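Local coordinates for protein copper-containing nitrite reductase (Thermus scotoductus, PDB 6HBE) that probably reduces nitrite to nitric oxide, drawing electrons from cytochrome c, as a copper-dependent homotrimeric enzyme of the multicopper oxidase family, at residues C[136-139]-C[140-144]; C[166-169]-C[170-173]; C[228-231]-C[232-235]; C[264-268]-C[269-273]; C[317-320]-C[321-324]. One frame throughout, in Å; residues are numbered along the deposited sequence.

In the fold
Five short-range contacts illustrate how chain turns take their chemistry from their place in the fold. Contact 4 is wholly buried, carries a copper-binding histidine, and combines ring stacking with a carbonyl that accepts three hydrogen bonds. Contact 5 lies at the surface and is rich in polar and charged groups. Contacts 1, 2 and 3 are partly buried. Contacts 1 and 3 touch each other, their centres about 10 Å apart, one leaving strand 131-137 and the other joining strands 222-227 and 234-238; the first relies on proline and tyrosine packing, the second on turn hydrogen bonds. Contact 2 is a short capped helix with a salt bridge on its flank. All but contact 1 also meet neighbouring subunits.

Contact 1 of 5, residues C[136-139]-C[140-144]; sequences VEPK and EKYRM
Glu-137, the last residue of strand 131-137, meets Tyr-142 across the bend that follows. A kink at its second torsion (chi2 -52°) carries the carboxylate round to the tyrosine, where OE2 lies at the ring edge, 3.9 Å from CE2 of Tyr-142. The carboxylate and ring planes stand 74° apart, and the other oxygen, OE1, is hydrogen-bonded to Tyr-203. Pro-138 carries most of the packing. Its side chain lies about at right angles to that of Tyr-142, with Pro-138 CG 3.6 Å from Tyr-142 CE2 and Pro-138 CD 3.4 Å from Tyr-142 OH. The same CG presses against the backbone, 3.3 Å from Glu-140 O; that carbonyl oxygen is buried here and has no hydrogen-bond partner in the model. Lys-139 turns the chain, its side chain heading off while its backbone N is tied to Glu-59 OE1.

Tyr-142 is fixed at both ends. Its CG is anti to the carbonyl carbon (chi1 -66°), which brings the ring back against the proline, and its hydroxyl is hydrogen-bonded to Gly-229 O. Pro-231 packs on both Pro-138 and Tyr-142. With Tyr-142 at the N-cap of helix 143-148, this is a strand-to-helix connection, running from the first beta sandwich of the nitrite reductase to the second, two domains of the cupredoxin fold.

Contact 2 of 5, residues C[166-169]-C[170-173]; sequences SGRD and FYDG
Phe-170 N donates to Ser-166 O at 3.1 Å and Tyr-171 N to Gly-167 O at 3.0 Å, the first of the i to i+4 backbone bonds that make helix 167-172; Asp-172 N to Arg-168 O adds a third. Both ends of this short helix are finished by standard motifs. Ser-166 is the N-cap, its OG accepting from Asp-169 N at 3.1 Å, and Gly-173, with a positive phi, closes the last turn in a Schellman motif.

On the flank, Arg-168 grips Asp-172 side-on in a salt bridge. NE of Arg-168 reaches Asp-172 OD2 at 3.2 Å, and NH2 of Arg-168 reaches Asp-172 OD1 at 3.0 Å. The two flat groups are turned only 22° from each other, yet NE meets its oxygen from above the carboxylate plane. Bends at chi2 and chi3 (69° and -85°) fold the arginine onto the helix flank, forward to Asp-172, bringing NH2 close to Tyr-171 CB. The remaining NH1 is bonded to Gln-352 on strand 349-353 of the C-terminal cupredoxin domain. An alanine here is likely to leave the Asp-172 carboxylate without its paired donors and Gln-352 OE1 without this tie to the helix. Lys-274 of the second subunit donates to Tyr-171 O. Asp-172 has a further link: a water donates to its OD2 at 2.9 Å and to Asp-169 OD1 at 2.6 Å.

Contact 3 of 5, residues C[228-231]-C[232-235]; sequences QGNP and KNLV
Asn-230 and Asn-233 bracket a type I beta turn, part of the connection between the antiparallel strands 222-227 and 234-238. Its backbone bond runs from Asn-233 N to Asn-230 O at 3.0 Å, nearly straight at the hydrogen but with the donor 39° above the carbonyl plane. The chain then bends again: Asn-233 is the centre of an inverse gamma turn, in which Leu-234 N makes a weak bond to Lys-232 O.

A side-chain bond reinforces the first turn. Asn-230 has CG anti to its own nitrogen (chi1 -168°), which swings the amide forward so that OD1 accepts from Lys-232 N at 3.0 Å. This bond lies in the carbonyl plane, on a lone pair, with an angle of 163° at the hydrogen. The result is an Asx turn laid over the beta turn; Pro-231, whose nitrogen carries no hydrogen, sits at the second position of both.

Packing is lighter. Lys-232 CG passes 3.4 Å from Asn-230 OD1 as its chain bends at chi2 and leads away, and its charge is met by a salt bridge from NZ to Glu-140 OE1 at 2.9 Å. Towards the trimer interface lies the amide of Asn-233: ND2 is hydrogen-bonded to Val-236 O of the second subunit and to Tyr-227 O, while resting 3.7 Å from Asn-230 CB.

Contact 4 of 5, residues C[264-268]-C[269-273]; sequences LVTHV and FGTAI. With CU (copper (II) ion), chain E.
His-267 and Phe-269 run alongside each other in the same direction, as an offset stack with centroids 4.3 Å apart and planes at 24°. Phe-269 CZ sits over one face of the imidazole, displaced toward its rim and 3.3 Å from His-267 CE1. This covers one side of a metal ligand: His-267 NE2 binds copper at 2.1 Å. A water and His-80 and His-114 of the third subunit complete the site, the three-histidine type 2 centre that nitrite reductases of this class build between subunits.

Equally close-knit is the helix start behind it. Val-268 is the N-cap, and its carbonyl oxygen accepts three bonds: from Thr-271 N, from Ala-272 N at 3.1 Å, and from Thr-271 OG1 at 2.7 Å. The hydroxyl comes in the carbonyl plane on a lone pair, whereas Thr-271 N stands above that plane. Thr-271 OG1 lies between its backbone nitrogen and carbonyl carbon (chi1 69°), which directs it back to this oxygen.

Elsewhere the fit is looser. Val-265 CG2 packs on Ala-272 CB at 3.7 Å but only grazes Phe-269 CE1, at 4.4 Å, and a water bridges Thr-266 OG1 and Thr-271 OG1, donating to the latter. Thr-266 OG1 also closes an ST turn with Val-268 N. Strand 260-266 thus turns through His-267 and Val-268 into helix 269-272, flanked by strand 213-217, with Thr-271 resting on Val-178 of strand 177-180.

Contact 5 of 5, residues C[317-320]-C[321-324]; sequences ASPG and HEHT
Gly-320 O is gripped by two donors further along the chain: Thr-324 OG1 at 2.7 Å and His-323 N at 3.1 Å. They come from opposite faces of the carbonyl plane, the hydroxyl 47° and the amide 54° out of it, so neither lies on an in-plane lone pair. Replacing Thr-324 with a valine would probably leave Gly-320 O without its hydroxyl donor, held on one face by His-323 N.

Around that pair the side chains close in. Ala-317 CB touches His-323 NE2 at 3.3 Å, and Pro-319 O lies at the edge of the same ring, near CD2. Pro-319 CB, for its part, rests 3.7 Å from His-321 ND1. Glu-322 has CG between its backbone nitrogen and carbonyl carbon (chi1 68°), which sets CG 3.3 Å from Pro-319 O and extends the carboxylate past Pro-319 CD. A water is 2.8 Å from Glu-322 OE2, with Ser-318 O and His-323 NE2 also near it.

A cis peptide before Pro-319 shapes the entry to this 3-10 turn. Farther out, Glu-322 OE1 forms salt bridges with Arg-309 and with Arg-413 of the third subunit, while His-321 NE2 is hydrogen-bonded to Glu-372 of that subunit. The chemistry implies a polar surface loop whose backbone is held from within and whose Glu-322 carboxylate is shared between an arginine of its own chain and one of the third subunit.

Contact 1 of 5, residues C[136-139]-C[140-144]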
loop_
_atom_site.group_PDB
_atom_site.type_symbol
_atom_site.label_atom_id
_atom_site.label_comp_id
_atom_site.label_asym_id
_atom_site.label_seq_id
_atom_site.Cartn_x
_atom_site.Cartn_y
_atom_site.Cartn_z
ATOM N N VAL C 136 24.402 -7.726 -15.448
ATOM C CA VAL C 136 25.276 -7.333 -16.567
ATOM C C VAL C 136 26.331 -6.370 -16.044
ATOM O O VAL C 136 26.066 -5.198 -15.803
ATOM C CB VAL C 136 24.476 -6.701 -17.742
ATOM C CG1 VAL C 136 25.393 -6.376 -18.924
ATOM C CG2 VAL C 136 23.367 -7.624 -18.203
ATOM N N GLU C 137 27.547 -6.879 -15.840
ATOM C CA GLU C 137 28.639 -6.076 -15.267
ATOM C C GLU C 137 29.157 -5.080 -16.297
ATOM O O GLU C 137 29.516 -5.506 -17.400
ATOM C CB GLU C 137 29.857 -6.955 -14.926
ATOM C CG GLU C 137 29.996 -7.416 -13.510
ATOM C CD GLU C 137 29.930 -6.333 -12.418
ATOM O OE1 GLU C 137 29.158 -6.587 -11.516
ATOM O OE2 GLU C 137 30.652 -5.311 -12.387
ATOM N N PRO C 138 29.254 -3.783 -15.935
ATOM C CA PRO C 138 29.655 -2.771 -16.908
ATOM C C PRO C 138 31.134 -2.828 -17.282
ATOM O O PRO C 138 31.968 -3.246 -16.469
ATOM C CB PRO C 138 29.388 -1.457 -16.184
ATOM C CG PRO C 138 29.526 -1.791 -14.733
ATOM C CD PRO C 138 28.989 -3.185 -14.607
ATOM N N LYS C 139 31.441 -2.375 -18.497
ATOM C CA LYS C 139 32.816 -2.199 -18.916
ATOM C C LYS C 139 33.415 -1.028 -18.151
ATOM O O LYS C 139 34.528 -1.123 -17.697
ATOM C CB LYS C 139 32.925 -1.935 -20.424
ATOM C CG LYS C 139 32.470 -3.100 -21.297
ATOM C CD LYS C 139 33.463 -3.428 -22.416
ATOM C CE LYS C 139 32.954 -4.569 -23.291
ATOM N NZ LYS C 139 31.872 -4.134 -24.224
ATOM N N GLU C 140 32.667 0.069 -18.016
ATOM C CA GLU C 140 33.078 1.206 -17.179
ATOM C C GLU C 140 33.047 0.775 -15.715
ATOM O O GLU C 140 31.997 0.355 -15.216
ATOM C CB GLU C 140 32.129 2.403 -17.391
ATOM C CG GLU C 140 32.409 3.616 -16.496
ATOM C CD GLU C 140 31.380 4.737 -16.616
ATOM O OE1 GLU C 140 30.459 4.669 -17.466
ATOM O OE2 GLU C 140 31.500 5.699 -15.840
ATOM N N LYS C 141 34.173 0.879 -15.017
ATOM C CA LYS C 141 34.205 0.464 -13.603
ATOM C C LYS C 141 33.441 1.453 -12.698
ATOM O O LYS C 141 33.421 2.646 -12.967
ATOM C CB LYS C 141 35.650 0.275 -13.136
ATOM C CG LYS C 141 36.325 -0.871 -13.882
ATOM C CD LYS C 141 37.740 -1.139 -13.399
ATOM C CE LYS C 141 38.409 -2.239 -14.218
ATOM N NZ LYS C 141 37.646 -3.519 -14.167
ATOM N N TYR C 142 32.782 0.940 -11.652
ATOM C CA TYR C 142 32.073 1.782 -10.671
ATOM C C TYR C 142 33.096 2.654 -9.920
ATOM O O TYR C 142 34.295 2.328 -9.862
ATOM C CB TYR C 142 31.249 0.904 -9.678
ATOM C CG TYR C 142 30.084 0.138 -10.323
ATOM C CD1 TYR C 142 28.894 0.791 -10.687
ATOM C CD2 TYR C 142 30.169 -1.230 -10.546
ATOM C CE1 TYR C 142 27.838 0.085 -11.277
ATOM C CE2 TYR C 142 29.127 -1.942 -11.131
ATOM C CZ TYR C 142 27.961 -1.294 -11.494
ATOM O OH TYR C 142 26.948 -2.030 -12.084
ATOM N N ARG C 143 32.633 3.764 -9.355
ATOM C CA ARG C 143 33.523 4.787 -8.817
ATOM C C ARG C 143 34.474 4.328 -7.693
ATOM O O ARG C 143 35.673 4.680 -7.727
ATOM C CB ARG C 143 32.707 6.012 -8.410
ATOM C CG ARG C 143 33.500 7.128 -7.766
ATOM C CD ARG C 143 32.706 8.416 -7.743
ATOM N NE ARG C 143 33.149 9.277 -6.666
ATOM C CZ ARG C 143 32.579 10.424 -6.337
ATOM N NH1 ARG C 143 31.550 10.893 -7.033
ATOM N NH2 ARG C 143 33.049 11.107 -5.301
ATOM N N MET C 144 33.980 3.555 -6.715
ATOM C CA MET C 144 34.827 3.087 -5.609
ATOM C C MET C 144 35.886 2.070 -6.079
ATOM O O MET C 144 36.990 2.033 -5.539
ATOM C CB MET C 144 34.013 2.499 -4.439
ATOM C CG MET C 144 34.835 2.286 -3.150
ATOM S SD MET C 144 33.837 1.719 -1.729
ATOM C CE MET C 144 33.037 3.261 -1.265
#

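Contact 2 of 5, residues C[166-169]-C[170-173]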
loop_
_atom_site.group_PDB
_atom_site.type_symbol
_atom_site.label_atom_id
_atom_site.label_comp_id
_atom_site.label_asym_id
_atom_site.label_seq_id
_atom_site.Cartn_x
_atom_site.Cartn_y
_atom_site.Cartn_z
ATOM N N SER C 166 -3.336 -15.893 -0.403
ATOM C CA SER C 166 -4.503 -16.004 -1.290
ATOM C C SER C 166 -4.418 -15.000 -2.405
ATOM O O SER C 166 -3.710 -14.008 -2.282
ATOM C CB SER C 166 -5.811 -15.797 -0.542
ATOM O OG SER C 166 -5.899 -14.488 0.015
ATOM N N GLY C 167 -5.141 -15.263 -3.496
ATOM C CA GLY C 167 -5.244 -14.278 -4.576
ATOM C C GLY C 167 -6.007 -13.006 -4.147
ATOM O O GLY C 167 -5.780 -11.923 -4.701
ATOM N N ARG C 168 -6.936 -13.144 -3.208
ATOM C CA ARG C 168 -7.623 -12.024 -2.573
ATOM C C ARG C 168 -6.604 -11.093 -1.893
ATOM O O ARG C 168 -6.668 -9.883 -2.064
ATOM C CB ARG C 168 -8.609 -12.555 -1.513
ATOM C CG ARG C 168 -9.403 -11.522 -0.716
ATOM C CD ARG C 168 -10.451 -10.766 -1.512
ATOM N NE ARG C 168 -9.922 -9.597 -2.232
ATOM C CZ ARG C 168 -10.454 -9.026 -3.312
ATOM N NH1 ARG C 168 -11.533 -9.533 -3.928
ATOM N NH2 ARG C 168 -9.870 -7.927 -3.822
ATOM N N ASP C 169 -5.687 -11.665 -1.121
ATOM C CA ASP C 169 -4.637 -10.868 -0.435
ATOM C C ASP C 169 -3.678 -10.260 -1.466
ATOM O O ASP C 169 -3.224 -9.122 -1.271
ATOM C CB ASP C 169 -3.833 -11.718 0.547
ATOM C CG ASP C 169 -4.601 -12.047 1.819
ATOM O OD1 ASP C 169 -5.680 -11.457 2.032
ATOM O OD2 ASP C 169 -4.092 -12.857 2.615
ATOM N N PHE C 170 -3.401 -10.978 -2.558
ATOM C CA PHE C 170 -2.562 -10.425 -3.637
ATOM C C PHE C 170 -3.176 -9.140 -4.261
ATOM O O PHE C 170 -2.465 -8.123 -4.460
ATOM C CB PHE C 170 -2.247 -11.460 -4.716
ATOM C CG PHE C 170 -1.400 -10.903 -5.847
ATOM C CD1 PHE C 170 -0.080 -10.508 -5.615
ATOM C CD2 PHE C 170 -1.932 -10.761 -7.112
ATOM C CE1 PHE C 170 0.685 -9.955 -6.659
ATOM C CE2 PHE C 170 -1.177 -10.186 -8.149
ATOM C CZ PHE C 170 0.130 -9.796 -7.911
ATOM N N TYR C 171 -4.460 -9.182 -4.609
ATOM C CA TYR C 171 -5.187 -7.979 -5.103
ATOM C C TYR C 171 -5.129 -6.823 -4.092
ATOM O O TYR C 171 -4.892 -5.679 -4.454
ATOM C CB TYR C 171 -6.655 -8.312 -5.441
ATOM C CG TYR C 171 -6.928 -8.686 -6.873
ATOM C CD1 TYR C 171 -6.309 -9.769 -7.469
ATOM C CD2 TYR C 171 -7.887 -7.991 -7.612
ATOM C CE1 TYR C 171 -6.576 -10.119 -8.788
ATOM C CE2 TYR C 171 -8.173 -8.333 -8.919
ATOM C CZ TYR C 171 -7.509 -9.393 -9.511
ATOM O OH TYR C 171 -7.775 -9.706 -10.827
ATOM N N ASP C 172 -5.302 -7.141 -2.827
ATOM C CA ASP C 172 -5.307 -6.158 -1.747
ATOM C C ASP C 172 -3.918 -5.653 -1.254
ATOM O O ASP C 172 -3.851 -4.774 -0.379
ATOM C CB ASP C 172 -6.100 -6.763 -0.554
ATOM C CG ASP C 172 -7.580 -7.044 -0.892
ATOM O OD1 ASP C 172 -8.086 -6.527 -1.882
ATOM O OD2 ASP C 172 -8.241 -7.802 -0.137
ATOM N N GLY C 173 -2.823 -6.198 -1.785
ATOM C CA GLY C 173 -1.460 -5.838 -1.351
ATOM C C GLY C 173 -1.107 -6.278 0.054
ATOM O O GLY C 173 -0.282 -5.635 0.724
HETATM O O HOH W 1 -7.371 -9.470 2.014
#

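Contact 3 of 5, residues C[228-231]-C[232-235]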
loop_
_atom_site.group_PDB
_atom_site.type_symbol
_atom_site.label_atom_id
_atom_site.label_comp_id
_atom_site.label_asym_id
_atom_site.label_seq_id
_atom_site.Cartn_x
_atom_site.Cartn_y
_atom_site.Cartn_z
ATOM N N GLN C 228 19.283 1.341 -11.204
ATOM C CA GLN C 228 19.260 0.220 -12.168
ATOM C C GLN C 228 20.593 -0.538 -12.281
ATOM O O GLN C 228 20.722 -1.428 -13.122
ATOM C CB GLN C 228 18.816 0.687 -13.558
ATOM C CG GLN C 228 17.501 1.489 -13.528
ATOM C CD GLN C 228 16.271 0.585 -13.472
ATOM O OE1 GLN C 228 16.208 -0.423 -14.171
ATOM N NE2 GLN C 228 15.274 0.980 -12.696
ATOM N N GLY C 229 21.565 -0.207 -11.442
ATOM C CA GLY C 229 22.947 -0.696 -11.623
ATOM C C GLY C 229 23.765 -0.053 -12.756
ATOM O O GLY C 229 24.904 -0.499 -13.017
ATOM N N ASN C 230 23.224 0.966 -13.420
ATOM C CA ASN C 230 23.954 1.668 -14.485
ATOM C C ASN C 230 24.913 2.705 -13.895
ATOM O O ASN C 230 24.464 3.632 -13.209
ATOM C CB ASN C 230 22.983 2.345 -15.469
ATOM C CG ASN C 230 23.673 2.842 -16.740
ATOM O OD1 ASN C 230 24.603 3.638 -16.668
ATOM N ND2 ASN C 230 23.208 2.383 -17.899
ATOM N N PRO C 231 26.227 2.605 -14.212
ATOM C CA PRO C 231 27.192 3.563 -13.627
ATOM C C PRO C 231 26.897 5.042 -13.791
ATOM O O PRO C 231 27.356 5.815 -12.966
ATOM C CB PRO C 231 28.514 3.234 -14.335
ATOM C CG PRO C 231 28.380 1.824 -14.746
ATOM C CD PRO C 231 26.916 1.616 -15.075
ATOM N N LYS C 232 26.153 5.442 -14.825
ATOM C CA LYS C 232 25.814 6.851 -15.046
ATOM C C LYS C 232 24.817 7.448 -14.044
ATOM O O LYS C 232 24.785 8.662 -13.845
ATOM C CB LYS C 232 25.201 7.072 -16.435
ATOM C CG LYS C 232 26.019 6.606 -17.630
ATOM C CD LYS C 232 27.407 7.197 -17.673
ATOM C CE LYS C 232 28.143 6.652 -18.885
ATOM N NZ LYS C 232 29.567 7.081 -18.862
ATOM N N ASN C 233 24.001 6.606 -13.426
ATOM C CA ASN C 233 22.906 7.063 -12.566
ATOM C C ASN C 233 23.325 7.147 -11.070
ATOM O O ASN C 233 22.719 6.486 -10.189
ATOM C CB ASN C 233 21.705 6.118 -12.720
ATOM C CG ASN C 233 21.152 6.043 -14.141
ATOM O OD1 ASN C 233 21.198 6.996 -14.913
ATOM N ND2 ASN C 233 20.575 4.906 -14.474
ATOM N N LEU C 234 24.325 7.991 -10.790
ATOM C CA LEU C 234 24.964 8.075 -9.467
ATOM C C LEU C 234 24.203 8.945 -8.447
ATOM O O LEU C 234 23.793 10.052 -8.757
ATOM C CB LEU C 234 26.397 8.623 -9.601
ATOM C CG LEU C 234 27.217 8.871 -8.316
ATOM C CD1 LEU C 234 27.499 7.565 -7.589
ATOM C CD2 LEU C 234 28.524 9.579 -8.655
ATOM N N VAL C 235 24.030 8.404 -7.232
ATOM C CA VAL C 235 23.467 9.077 -6.072
ATOM C C VAL C 235 24.485 8.860 -4.962
ATOM O O VAL C 235 25.008 7.736 -4.831
ATOM C CB VAL C 235 22.118 8.388 -5.674
ATOM C CG1 VAL C 235 21.526 8.987 -4.400
ATOM C CG2 VAL C 235 21.123 8.455 -6.824
#

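Contact 4 of 5, residues C[264-268]-C[269-273]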
loop_
_atom_site.group_PDB
_atom_site.type_symbol
_atom_site.label_atom_id
_atom_site.label_comp_id
_atom_site.label_asym_id
_atom_site.label_seq_id
_atom_site.Cartn_x
_atom_site.Cartn_y
_atom_site.Cartn_z
ATOM N N LEU C 264 21.173 -5.230 7.912
ATOM C CA LEU C 264 20.573 -4.913 6.604
ATOM C C LEU C 264 19.052 -5.033 6.731
ATOM O O LEU C 264 18.528 -6.070 7.199
ATOM C CB LEU C 264 21.076 -5.909 5.556
ATOM C CG LEU C 264 20.557 -5.762 4.132
ATOM C CD1 LEU C 264 21.193 -4.519 3.500
ATOM C CD2 LEU C 264 20.838 -7.016 3.292
ATOM N N VAL C 265 18.331 -4.004 6.299
ATOM C CA VAL C 265 16.882 -3.956 6.550
ATOM C C VAL C 265 16.217 -3.030 5.525
ATOM O O VAL C 265 16.874 -2.100 4.949
ATOM C CB VAL C 265 16.604 -3.529 8.028
ATOM C CG1 VAL C 265 16.968 -2.077 8.270
ATOM C CG2 VAL C 265 15.157 -3.816 8.470
ATOM N N THR C 266 14.932 -3.295 5.281
ATOM C CA THR C 266 14.066 -2.328 4.595
ATOM C C THR C 266 13.411 -1.431 5.634
ATOM O O THR C 266 12.813 -1.902 6.623
ATOM C CB THR C 266 12.960 -2.953 3.675
ATOM O OG1 THR C 266 12.070 -1.911 3.261
ATOM C CG2 THR C 266 12.141 -4.043 4.386
ATOM N N HIS C 267 13.442 -0.127 5.399
ATOM C CA HIS C 267 12.844 0.820 6.361
ATOM C C HIS C 267 11.298 0.948 6.222
ATOM O O HIS C 267 10.684 1.728 6.927
ATOM C CB HIS C 267 13.570 2.177 6.358
ATOM C CG HIS C 267 14.108 2.552 7.713
ATOM N ND1 HIS C 267 13.325 3.092 8.703
ATOM C CD2 HIS C 267 15.347 2.398 8.256
ATOM C CE1 HIS C 267 14.061 3.289 9.786
ATOM N NE2 HIS C 267 15.288 2.868 9.543
ATOM N N VAL C 268 10.689 0.145 5.332
ATOM C CA VAL C 268 9.246 -0.033 5.283
ATOM C C VAL C 268 8.961 -1.089 6.376
ATOM O O VAL C 268 9.015 -2.337 6.117
ATOM C CB VAL C 268 8.748 -0.496 3.891
ATOM C CG1 VAL C 268 7.228 -0.683 3.900
ATOM C CG2 VAL C 268 9.166 0.516 2.822
ATOM N N PHE C 269 8.734 -0.595 7.589
ATOM C CA PHE C 269 8.861 -1.463 8.791
ATOM C C PHE C 269 7.733 -2.489 8.942
ATOM O O PHE C 269 7.966 -3.515 9.561
ATOM C CB PHE C 269 9.056 -0.636 10.078
ATOM C CG PHE C 269 10.495 -0.268 10.407
ATOM C CD1 PHE C 269 11.598 -0.721 9.663
ATOM C CD2 PHE C 269 10.745 0.541 11.495
ATOM C CE1 PHE C 269 12.904 -0.365 10.000
ATOM C CE2 PHE C 269 12.052 0.885 11.855
ATOM C CZ PHE C 269 13.134 0.434 11.116
ATOM N N GLY C 270 6.574 -2.272 8.296
ATOM C CA GLY C 270 5.551 -3.317 8.205
ATOM C C GLY C 270 5.896 -4.501 7.303
ATOM O O GLY C 270 5.193 -5.521 7.333
ATOM N N THR C 271 6.959 -4.375 6.489
ATOM C CA THR C 271 7.545 -5.495 5.753
ATOM C C THR C 271 8.837 -6.061 6.402
ATOM O O THR C 271 9.083 -7.270 6.330
ATOM C CB THR C 271 7.821 -5.138 4.293
ATOM O OG1 THR C 271 8.889 -4.170 4.173
ATOM C CG2 THR C 271 6.542 -4.628 3.621
ATOM N N ALA C 272 9.650 -5.214 7.070
ATOM C CA ALA C 272 10.819 -5.722 7.838
ATOM C C ALA C 272 10.368 -6.704 8.913
ATOM O O ALA C 272 10.999 -7.728 9.141
ATOM C CB ALA C 272 11.568 -4.584 8.507
ATOM N N ILE C 273 9.247 -6.386 9.524
ATOM C CA ILE C 273 8.690 -7.219 10.614
ATOM C C ILE C 273 8.213 -8.606 10.147
ATOM O O ILE C 273 8.033 -9.530 10.987
ATOM C CB ILE C 273 7.568 -6.427 11.347
ATOM C CG1 ILE C 273 7.337 -6.922 12.790
ATOM C CG2 ILE C 273 6.282 -6.435 10.560
ATOM C CD1 ILE C 273 6.577 -5.938 13.631
HETATM CU CU CU E . 16.774 3.097 10.955
HETATM O O HOH W 2 9.883 -3.164 1.863
HETATM O O HOH W 3 18.317 2.055 11.630
#

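Contact 5 of 5, residues C[317-320]-C[321-324]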
loop_
_atom_site.group_PDB
_atom_site.type_symbol
_atom_site.label_atom_id
_atom_site.label_comp_id
_atom_site.label_asym_id
_atom_site.label_seq_id
_atom_site.Cartn_x
_atom_site.Cartn_y
_atom_site.Cartn_z
ATOM N N ALA C 317 -4.872 -24.540 1.815
ATOM C CA ALA C 317 -3.782 -24.303 2.765
ATOM C C ALA C 317 -4.052 -25.033 4.066
ATOM O O ALA C 317 -5.185 -25.462 4.280
ATOM C CB ALA C 317 -3.654 -22.811 3.009
ATOM N N SER C 318 -3.024 -25.150 4.927
ATOM C CA SER C 318 -3.126 -25.795 6.261
ATOM C C SER C 318 -2.591 -24.927 7.407
ATOM O O SER C 318 -1.560 -24.266 7.219
ATOM C CB SER C 318 -2.310 -27.095 6.290
ATOM O OG SER C 318 -2.745 -27.920 5.245
ATOM N N PRO C 319 -3.197 -24.977 8.597
ATOM C CA PRO C 319 -4.397 -25.778 8.894
ATOM C C PRO C 319 -5.639 -25.230 8.186
ATOM O O PRO C 319 -5.756 -24.020 8.001
ATOM C CB PRO C 319 -4.542 -25.663 10.412
ATOM C CG PRO C 319 -3.791 -24.411 10.802
ATOM C CD PRO C 319 -2.728 -24.207 9.764
ATOM N N GLY C 320 -6.538 -26.116 7.772
ATOM C CA GLY C 320 -7.714 -25.702 7.005
ATOM C C GLY C 320 -8.676 -24.765 7.728
ATOM O O GLY C 320 -9.357 -23.944 7.088
ATOM N N HIS C 321 -8.763 -24.876 9.050
ATOM C CA HIS C 321 -9.759 -24.073 9.783
ATOM C C HIS C 321 -9.506 -22.569 9.688
ATOM O O HIS C 321 -10.464 -21.780 9.624
ATOM C CB HIS C 321 -9.920 -24.511 11.248
ATOM C CG HIS C 321 -8.769 -24.145 12.132
ATOM N ND1 HIS C 321 -7.651 -24.943 12.270
ATOM C CD2 HIS C 321 -8.575 -23.081 12.947
ATOM C CE1 HIS C 321 -6.815 -24.383 13.125
ATOM N NE2 HIS C 321 -7.351 -23.252 13.551
ATOM N N GLU C 322 -8.240 -22.168 9.615
ATOM C CA GLU C 322 -7.939 -20.731 9.518
ATOM C C GLU C 322 -8.348 -20.116 8.169
ATOM O O GLU C 322 -8.298 -18.901 8.048
ATOM C CB GLU C 322 -6.466 -20.407 9.884
ATOM C CG GLU C 322 -5.373 -20.895 8.938
ATOM C CD GLU C 322 -3.956 -20.445 9.345
ATOM O OE1 GLU C 322 -3.787 -19.836 10.414
ATOM O OE2 GLU C 322 -2.985 -20.728 8.609
ATOM N N HIS C 323 -8.748 -20.938 7.176
ATOM C CA HIS C 323 -9.295 -20.448 5.894
ATOM C C HIS C 323 -10.779 -20.768 5.642
ATOM O O HIS C 323 -11.265 -20.599 4.516
ATOM C CB HIS C 323 -8.470 -21.029 4.753
ATOM C CG HIS C 323 -7.021 -20.688 4.839
ATOM N ND1 HIS C 323 -6.510 -19.509 4.348
ATOM C CD2 HIS C 323 -5.975 -21.356 5.381
ATOM C CE1 HIS C 323 -5.210 -19.464 4.575
ATOM N NE2 HIS C 323 -4.857 -20.576 5.191
ATOM N N THR C 324 -11.480 -21.205 6.688
ATOM C CA THR C 324 -12.861 -21.696 6.603
ATOM C C THR C 324 -13.867 -20.647 7.079
ATOM O O THR C 324 -13.710 -20.109 8.160
ATOM C CB THR C 324 -13.027 -22.960 7.488
ATOM O OG1 THR C 324 -12.101 -23.969 7.046
ATOM C CG2 THR C 324 -14.453 -23.518 7.413
HETATM O O HOH W 4 -2.052 -21.469 6.079
#